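Translation initiation factor eIF2 assembly protein (Schizosaccharomyces pombe, PDB 4ZGP) acts as an ATP-dependent chaperone of the ATP-grasp fold that binds the gamma subunit of eIF2 and lets it assemble with the alpha and beta subunits. Local coordinates at residues 27-32 with 237-241. Numbering follows the deposited sequence.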
loop_
_atom_site.group_PDB
_atom_site.type_symbol
_atom_site.label_atom_id
_atom_site.label_comp_id
_atom_site.label_asym_id
_atom_site.label_seq_id
_atom_site.Cartn_x
_atom_site.Cartn_y
_atom_site.Cartn_z
ATOM N N ASN A 27 16.871 -2.447 -4.212
ATOM C CA ASN A 27 16.073 -3.568 -4.702
ATOM C C ASN A 27 14.854 -3.827 -3.812
ATOM O O ASN A 27 13.788 -4.203 -4.293
ATOM C CB ASN A 27 16.923 -4.847 -4.819
ATOM C CG ASN A 27 17.710 -4.907 -6.135
ATOM O OD1 ASN A 27 17.490 -4.095 -7.032
ATOM N ND2 ASN A 27 18.608 -5.870 -6.253
ATOM N N GLN A 28 15.010 -3.636 -2.512
ATOM C CA GLN A 28 13.872 -3.866 -1.618
ATOM C C GLN A 28 12.740 -2.902 -1.906
ATOM O O GLN A 28 11.562 -3.277 -1.821
ATOM C CB GLN A 28 14.283 -3.731 -0.165
ATOM C CG GLN A 28 14.960 -4.955 0.409
ATOM C CD GLN A 28 15.444 -4.649 1.807
ATOM O OE1 GLN A 28 16.445 -3.953 1.980
ATOM N NE2 GLN A 28 14.697 -5.104 2.815
ATOM N N VAL A 29 13.098 -1.659 -2.228
ATOM C CA VAL A 29 12.107 -0.639 -2.587
ATOM C C VAL A 29 11.467 -0.951 -3.952
ATOM O O VAL A 29 10.236 -0.882 -4.114
ATOM C CB VAL A 29 12.751 0.783 -2.586
ATOM C CG1 VAL A 29 11.818 1.808 -3.193
ATOM C CG2 VAL A 29 13.120 1.182 -1.162
ATOM N N LEU A 30 12.293 -1.324 -4.915
ATOM C CA LEU A 30 11.802 -1.698 -6.242
ATOM C C LEU A 30 10.848 -2.893 -6.207
ATOM O O LEU A 30 9.884 -2.939 -6.978
ATOM C CB LEU A 30 12.973 -2.023 -7.193
ATOM C CG LEU A 30 13.818 -0.859 -7.721
ATOM C CD1 LEU A 30 15.005 -1.402 -8.513
ATOM C CD2 LEU A 30 12.972 0.074 -8.581
ATOM N N HIS A 31 11.125 -3.873 -5.342
ATOM C CA HIS A 31 10.293 -5.069 -5.270
ATOM C C HIS A 31 8.890 -4.785 -4.728
ATOM O O HIS A 31 7.970 -5.583 -4.939
ATOM C CB HIS A 31 10.963 -6.141 -4.394
ATOM C CG HIS A 31 12.231 -6.672 -4.985
ATOM N ND1 HIS A 31 13.200 -7.303 -4.233
ATOM C CD2 HIS A 31 12.708 -6.626 -6.251
ATOM C CE1 HIS A 31 14.205 -7.654 -5.020
ATOM N NE2 HIS A 31 13.931 -7.251 -6.249
ATOM N N CYS A 32 8.747 -3.667 -4.021
ATOM C CA CYS A 32 7.475 -3.308 -3.403
ATOM C C CYS A 32 6.620 -2.393 -4.267
ATOM O O CYS A 32 5.525 -2.005 -3.839
ATOM C CB CYS A 32 7.711 -2.634 -2.040
ATOM S SG CYS A 32 8.161 -3.874 -0.806
ATOM N N THR A 237 6.468 -16.258 -3.927
ATOM C CA THR A 237 7.225 -15.693 -5.052
ATOM C C THR A 237 7.775 -14.305 -4.741
ATOM O O THR A 237 8.521 -13.741 -5.543
ATOM C CB THR A 237 6.355 -15.595 -6.321
ATOM O OG1 THR A 237 5.090 -15.029 -5.958
ATOM C CG2 THR A 237 6.121 -16.973 -6.896
ATOM N N PHE A 238 7.403 -13.730 -3.595
ATOM C CA PHE A 238 7.947 -12.429 -3.266
ATOM C C PHE A 238 9.450 -12.626 -2.994
ATOM O O PHE A 238 9.827 -13.560 -2.296
ATOM C CB PHE A 238 7.238 -11.777 -2.058
ATOM C CG PHE A 238 7.603 -10.345 -1.904
ATOM C CD1 PHE A 238 7.107 -9.407 -2.801
ATOM C CD2 PHE A 238 8.519 -9.939 -0.945
ATOM C CE1 PHE A 238 7.480 -8.074 -2.707
ATOM C CE2 PHE A 238 8.891 -8.612 -0.845
ATOM C CZ PHE A 238 8.367 -7.676 -1.726
ATOM N N PRO A 239 10.304 -11.759 -3.571
ATOM C CA PRO A 239 11.727 -12.116 -3.666
ATOM C C PRO A 239 12.567 -11.829 -2.425
ATOM O O PRO A 239 13.695 -12.329 -2.370
ATOM C CB PRO A 239 12.225 -11.269 -4.849
ATOM C CG PRO A 239 11.287 -10.151 -4.961
ATOM C CD PRO A 239 9.940 -10.695 -4.524
ATOM N N ASP A 240 12.050 -11.069 -1.463
ATOM C CA ASP A 240 12.830 -10.738 -0.257
ATOM C C ASP A 240 12.361 -11.537 0.968
ATOM O O ASP A 240 11.200 -11.886 1.063
ATOM C CB ASP A 240 12.741 -9.242 0.024
ATOM C CG ASP A 240 13.255 -8.407 -1.134
ATOM O OD1 ASP A 240 14.301 -8.781 -1.702
ATOM O OD2 ASP A 240 12.626 -7.380 -1.463
ATOM N N PRO A 241 13.285 -11.842 1.907
ATOM C CA PRO A 241 12.931 -12.625 3.091
ATOM C C PRO A 241 12.152 -11.836 4.143
ATOM O O PRO A 241 11.397 -12.445 4.917
ATOM C CB PRO A 241 14.302 -13.039 3.647
ATOM C CG PRO A 241 15.201 -11.905 3.279
ATOM C CD PRO A 241 14.718 -11.478 1.890
HETATM O O HOH W 1 11.178 -5.645 -0.083
#
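D240 OD2 is gripped by two donors, the ring nitrogen H31 ND1 at 2.8 Å and a water. The histidine bond is fairly straight (162° at the hydrogen) and lies in the imidazole plane; it meets OD2 on the syn side, though 30° out of the carboxylate plane. The water donates to OD2 and also to Q28 O, 3.0 Å away, so the carboxylate is tied both to a side chain and to the backbone of helix 26-31. Q28 CG touches D240 OD2 at 3.9 Å, and Q28 OE1 is hydrogen-bonded to T25 N. With CG beside its own backbone N (chi1 -66°), the H31 ring leans between two neighbours: P239 CG sits over one face in a CH-pi contact, 3.6 Å from the centroid, and N27 O lies above the opposite face. Without the imidazole, as with an alanine here, D240 OD2 would probably keep the water but lose its ring donor, and P239 CG the face it packs on. Deeper in, F238 turns its edge to the H31 carbonyl and the C32 sulfur: CE1 comes to 3.4 Å from H31 O, and CZ to 3.9 Å from C32 SG, a sulfur-aromatic contact at the ring rim. The C32 side chain also lies beside that of the ATP-binding W118 and is about 10 Å from the bound ADP. K201 bonds the carbonyls of F238 and D240. The loop between helix 221-233 and strand 243-250 thus docks against the N-terminal helix 26-31, and F238 and C32 both rest on I259 of strand 253-261.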